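Local structure of regulator of nonsense transcripts 2 (Homo sapiens, 4CEM) at residues 143-154 against 188-199. The protein acts as a factor of nonsense-mediated mRNA decay, probably using its MIF4G domains as helical scaffolds for binding partner proteins. Sequence-based numbering, arbitrary orientation.
Sequences ITKLRTDLRFIA and HVSVVISFCRHC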
loop_
_atom_site.group_PDB
_atom_site.type_symbol
_atom_site.label_atom_id
_atom_site.label_comp_id
_atom_site.label_asym_id
_atom_site.label_seq_id
_atom_site.Cartn_x
_atom_site.Cartn_y
_atom_site.Cartn_z
ATOM N N ILE A 143 -11.682 -0.432 -4.558
ATOM C CA ILE A 143 -10.726 -0.160 -3.481
ATOM C C ILE A 143 -9.678 -1.268 -3.335
ATOM O O ILE A 143 -8.507 -0.989 -3.065
ATOM C CB ILE A 143 -11.471 0.084 -2.141
ATOM C CG1 ILE A 143 -12.017 1.521 -2.109
ATOM C CG2 ILE A 143 -10.564 -0.179 -0.946
ATOM C CD1 ILE A 143 -12.671 1.917 -0.804
ATOM N N THR A 144 -10.103 -2.514 -3.530
ATOM C CA THR A 144 -9.212 -3.668 -3.444
ATOM C C THR A 144 -7.955 -3.485 -4.305
ATOM O O THR A 144 -6.841 -3.748 -3.848
ATOM C CB THR A 144 -9.942 -4.959 -3.871
ATOM O OG1 THR A 144 -11.220 -5.022 -3.225
ATOM C CG2 THR A 144 -9.137 -6.193 -3.501
ATOM N N LYS A 145 -8.138 -3.020 -5.537
ATOM C CA LYS A 145 -7.018 -2.805 -6.463
ATOM C C LYS A 145 -6.225 -1.540 -6.108
ATOM O O LYS A 145 -4.989 -1.563 -6.116
ATOM C CB LYS A 145 -7.529 -2.746 -7.908
ATOM C CG LYS A 145 -6.478 -2.481 -8.984
ATOM C CD LYS A 145 -5.484 -3.621 -9.137
ATOM C CE LYS A 145 -4.814 -3.611 -10.511
ATOM N NZ LYS A 145 -4.325 -2.264 -10.935
ATOM N N LEU A 146 -6.926 -0.445 -5.806
ATOM C CA LEU A 146 -6.259 0.789 -5.366
ATOM C C LEU A 146 -5.395 0.553 -4.120
ATOM O O LEU A 146 -4.340 1.166 -3.975
ATOM C CB LEU A 146 -7.271 1.907 -5.085
ATOM C CG LEU A 146 -6.705 3.228 -4.534
ATOM C CD1 LEU A 146 -5.772 3.918 -5.529
ATOM C CD2 LEU A 146 -7.836 4.155 -4.135
ATOM N N ARG A 147 -5.836 -0.330 -3.226
ATOM C CA ARG A 147 -5.034 -0.652 -2.048
ATOM C C ARG A 147 -3.671 -1.188 -2.461
ATOM O O ARG A 147 -2.632 -0.627 -2.097
ATOM C CB ARG A 147 -5.735 -1.670 -1.150
ATOM C CG ARG A 147 -5.011 -1.869 0.169
ATOM C CD ARG A 147 -5.845 -2.604 1.200
ATOM N NE ARG A 147 -5.676 -4.045 1.059
ATOM C CZ ARG A 147 -6.567 -4.884 0.534
ATOM N NH1 ARG A 147 -7.750 -4.462 0.092
ATOM N NH2 ARG A 147 -6.267 -6.175 0.463
ATOM N N THR A 148 -3.687 -2.265 -3.238
ATOM C CA THR A 148 -2.459 -2.884 -3.708
ATOM C C THR A 148 -1.669 -1.917 -4.582
ATOM O O THR A 148 -0.456 -1.780 -4.418
ATOM C CB THR A 148 -2.752 -4.179 -4.479
ATOM O OG1 THR A 148 -3.636 -4.995 -3.706
ATOM C CG2 THR A 148 -1.473 -4.954 -4.736
ATOM N N ASP A 149 -2.360 -1.237 -5.494
ATOM C CA ASP A 149 -1.707 -0.284 -6.388
ATOM C C ASP A 149 -0.864 0.709 -5.607
ATOM O O ASP A 149 0.297 0.960 -5.947
ATOM C CB ASP A 149 -2.733 0.492 -7.228
ATOM C CG ASP A 149 -3.306 -0.322 -8.381
ATOM O OD1 ASP A 149 -3.003 -1.531 -8.479
ATOM O OD2 ASP A 149 -4.065 0.260 -9.195
ATOM N N LEU A 150 -1.453 1.275 -4.560
ATOM C CA LEU A 150 -0.759 2.280 -3.763
ATOM C C LEU A 150 0.493 1.674 -3.133
ATOM O O LEU A 150 1.564 2.270 -3.175
ATOM C CB LEU A 150 -1.677 2.873 -2.697
ATOM C CG LEU A 150 -1.158 4.166 -2.060
ATOM C CD1 LEU A 150 -1.209 5.313 -3.055
ATOM C CD2 LEU A 150 -1.947 4.516 -0.806
ATOM N N ARG A 151 0.369 0.479 -2.574
ATOM C CA ARG A 151 1.530 -0.193 -2.021
ATOM C C ARG A 151 2.558 -0.462 -3.109
ATOM O O ARG A 151 3.763 -0.290 -2.894
ATOM C CB ARG A 151 1.138 -1.508 -1.361
ATOM C CG ARG A 151 2.343 -2.340 -0.943
ATOM C CD ARG A 151 1.925 -3.703 -0.456
ATOM N NE ARG A 151 3.084 -4.531 -0.150
ATOM C CZ ARG A 151 3.010 -5.791 0.271
ATOM N NH1 ARG A 151 1.831 -6.376 0.434
ATOM N NH2 ARG A 151 4.121 -6.470 0.529
ATOM N N PHE A 152 2.070 -0.898 -4.268
ATOM C CA PHE A 152 2.929 -1.259 -5.388
ATOM C C PHE A 152 3.742 -0.038 -5.839
ATOM O O PHE A 152 4.968 -0.092 -5.845
ATOM C CB PHE A 152 2.083 -1.830 -6.528
ATOM C CG PHE A 152 2.864 -2.570 -7.606
ATOM C CD1 PHE A 152 4.255 -2.647 -7.610
ATOM C CD2 PHE A 152 2.171 -3.196 -8.639
ATOM C CE1 PHE A 152 4.924 -3.319 -8.617
ATOM C CE2 PHE A 152 2.840 -3.866 -9.646
ATOM C CZ PHE A 152 4.217 -3.929 -9.633
ATOM N N ILE A 153 3.082 1.073 -6.173
ATOM C CA ILE A 153 3.828 2.269 -6.609
ATOM C C ILE A 153 4.756 2.801 -5.510
ATOM O O ILE A 153 5.831 3.359 -5.813
ATOM C CB ILE A 153 2.928 3.406 -7.163
ATOM C CG1 ILE A 153 2.031 3.992 -6.079
ATOM C CG2 ILE A 153 2.097 2.916 -8.348
ATOM C CD1 ILE A 153 1.214 5.167 -6.566
ATOM N N ALA A 154 4.350 2.605 -4.250
ATOM C CA ALA A 154 5.219 2.877 -3.089
ATOM C C ALA A 154 6.525 2.078 -3.158
ATOM O O ALA A 154 7.598 2.669 -3.142
ATOM C CB ALA A 154 4.493 2.582 -1.790
ATOM N N HIS A 188 -11.888 4.565 2.378
ATOM C CA HIS A 188 -10.543 4.134 2.002
ATOM C C HIS A 188 -9.655 3.841 3.197
ATOM O O HIS A 188 -8.440 3.749 3.048
ATOM C CB HIS A 188 -9.877 5.199 1.116
ATOM C CG HIS A 188 -10.642 5.521 -0.158
ATOM N ND1 HIS A 188 -11.484 6.567 -0.255
ATOM C CD2 HIS A 188 -10.639 4.904 -1.411
ATOM C CE1 HIS A 188 -12.003 6.610 -1.497
ATOM N NE2 HIS A 188 -11.486 5.592 -2.202
ATOM N N VAL A 189 -10.232 3.664 4.385
ATOM C CA VAL A 189 -9.425 3.543 5.609
ATOM C C VAL A 189 -8.418 2.411 5.510
ATOM O O VAL A 189 -7.228 2.605 5.780
ATOM C CB VAL A 189 -10.279 3.309 6.866
ATOM C CG1 VAL A 189 -9.395 3.297 8.102
ATOM C CG2 VAL A 189 -11.329 4.390 6.997
ATOM N N SER A 190 -8.904 1.237 5.116
ATOM C CA SER A 190 -8.057 0.055 4.969
ATOM C C SER A 190 -6.953 0.259 3.924
ATOM O O SER A 190 -5.891 -0.351 4.012
ATOM C CB SER A 190 -8.902 -1.160 4.586
ATOM O OG SER A 190 -9.317 -1.063 3.236
ATOM N N VAL A 191 -7.212 1.104 2.931
ATOM C CA VAL A 191 -6.192 1.467 1.946
ATOM C C VAL A 191 -5.069 2.294 2.588
ATOM O O VAL A 191 -3.893 2.085 2.281
ATOM C CB VAL A 191 -6.808 2.215 0.738
ATOM C CG1 VAL A 191 -5.734 2.875 -0.107
ATOM C CG2 VAL A 191 -7.623 1.246 -0.106
ATOM N N VAL A 192 -5.432 3.214 3.482
ATOM C CA VAL A 192 -4.443 4.059 4.161
ATOM C C VAL A 192 -3.661 3.262 5.203
ATOM O O VAL A 192 -2.465 3.479 5.394
ATOM C CB VAL A 192 -5.101 5.267 4.844
ATOM C CG1 VAL A 192 -4.067 6.086 5.593
ATOM C CG2 VAL A 192 -5.807 6.128 3.812
ATOM N N ILE A 193 -4.340 2.333 5.867
ATOM C CA ILE A 193 -3.705 1.492 6.869
ATOM C C ILE A 193 -2.684 0.567 6.214
ATOM O O ILE A 193 -1.533 0.489 6.661
ATOM C CB ILE A 193 -4.750 0.682 7.653
ATOM C CG1 ILE A 193 -5.594 1.636 8.502
ATOM C CG2 ILE A 193 -4.067 -0.349 8.533
ATOM C CD1 ILE A 193 -6.909 1.057 8.965
ATOM N N SER A 194 -3.105 -0.116 5.149
ATOM C CA SER A 194 -2.216 -1.003 4.393
ATOM C C SER A 194 -0.978 -0.239 3.941
ATOM O O SER A 194 0.146 -0.664 4.185
ATOM C CB SER A 194 -2.940 -1.604 3.179
ATOM O OG SER A 194 -2.025 -2.175 2.251
ATOM N N PHE A 195 -1.191 0.902 3.299
ATOM C CA PHE A 195 -0.090 1.751 2.868
ATOM C C PHE A 195 0.863 2.083 4.017
ATOM O O PHE A 195 2.085 2.022 3.864
ATOM C CB PHE A 195 -0.630 3.049 2.283
ATOM C CG PHE A 195 0.433 4.066 2.003
ATOM C CD1 PHE A 195 1.219 3.967 0.869
ATOM C CD2 PHE A 195 0.655 5.119 2.881
ATOM C CE1 PHE A 195 2.203 4.901 0.608
ATOM C CE2 PHE A 195 1.639 6.056 2.628
ATOM C CZ PHE A 195 2.414 5.946 1.487
ATOM N N CYS A 196 0.292 2.459 5.157
ATOM C CA CYS A 196 1.078 2.790 6.330
ATOM C C CYS A 196 1.819 1.554 6.810
ATOM O O CYS A 196 3.040 1.565 6.930
ATOM C CB CYS A 196 0.192 3.370 7.442
ATOM S SG CYS A 196 -0.246 5.106 7.166
ATOM N N ARG A 197 1.074 0.487 7.062
ATOM C CA ARG A 197 1.654 -0.784 7.481
ATOM C C ARG A 197 2.894 -1.167 6.660
ATOM O O ARG A 197 3.935 -1.478 7.222
ATOM C CB ARG A 197 0.588 -1.891 7.410
ATOM C CG ARG A 197 1.134 -3.316 7.457
ATOM C CD ARG A 197 0.108 -4.330 7.950
ATOM N NE ARG A 197 -0.387 -3.981 9.287
ATOM C CZ ARG A 197 -1.613 -3.531 9.579
ATOM N NH1 ARG A 197 -2.548 -3.379 8.638
ATOM N NH2 ARG A 197 -1.911 -3.238 10.843
ATOM N N HIS A 198 2.781 -1.121 5.335
ATOM C CA HIS A 198 3.823 -1.642 4.453
ATOM C C HIS A 198 4.914 -0.669 4.145
ATOM O O HIS A 198 6.074 -1.051 4.156
ATOM C CB HIS A 198 3.213 -2.175 3.160
ATOM C CG HIS A 198 2.433 -3.458 3.349
ATOM N ND1 HIS A 198 3.030 -4.664 3.404
ATOM C CD2 HIS A 198 1.064 -3.688 3.524
ATOM C CE1 HIS A 198 2.097 -5.617 3.595
ATOM N NE2 HIS A 198 0.895 -5.017 3.668
ATOM N N CYS A 199 4.567 0.591 3.878
ATOM C CA CYS A 199 5.523 1.568 3.325
ATOM C C CYS A 199 5.710 2.854 4.141
ATOM O O CYS A 199 6.590 3.667 3.826
ATOM C CB CYS A 199 5.099 1.934 1.901
ATOM S SG CYS A 199 4.801 0.489 0.847
#
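Arg151 lays its guanidinium flat on the imidazole of His198, and the pair shows how two nearly parallel helices of an α-helical repeat fold can meet through a polar margin beside an apolar seam. With CG anti to the backbone N (chi1 172°) and the chain extended as far as NE, the arginine reaches outward, across the flank of the neighbouring helix, to lie over His198. From CB, which makes no close approach, the chain passes to CG, 4.2 Å from Cys199 SG; CD then sits over the ring face, 4.0 Å from the centroid of His198, as a CH-pi contact. NE follows above CG and ND1 of the ring, CZ lies over ND1, and NH1 ends 3.3 Å from His198 CE1, while NH2 remains on the ND1 side. The two planes are 15° apart with centres 3.7 Å apart. Replacing Arg151 with alanine removes everything beyond CB, which would probably leave that face of His198 without its flat partner and the imidazole freer to turn. Arg147, one turn earlier, bends at chi3 and brings CD within 3.6 Å of Ser190 O, its aliphatic part lying on Ser194. Alongside, the seam is built from Ile143 against Val191, Leu150 CD2 at 3.6 Å from Phe195 CD1, and Ala154 beside Cys199. The axes of segments 143-154 and 189-199 approach to 9.0 Å and cross at -24°; the contact thereby joins helices 143-158 and 189-204 within the MIF4G domain; helix 230-259 packs on Val192 of the second. The contact thus rests on apolar packing and one stack, in which the arginine's charge probably disfavours protonation of His198.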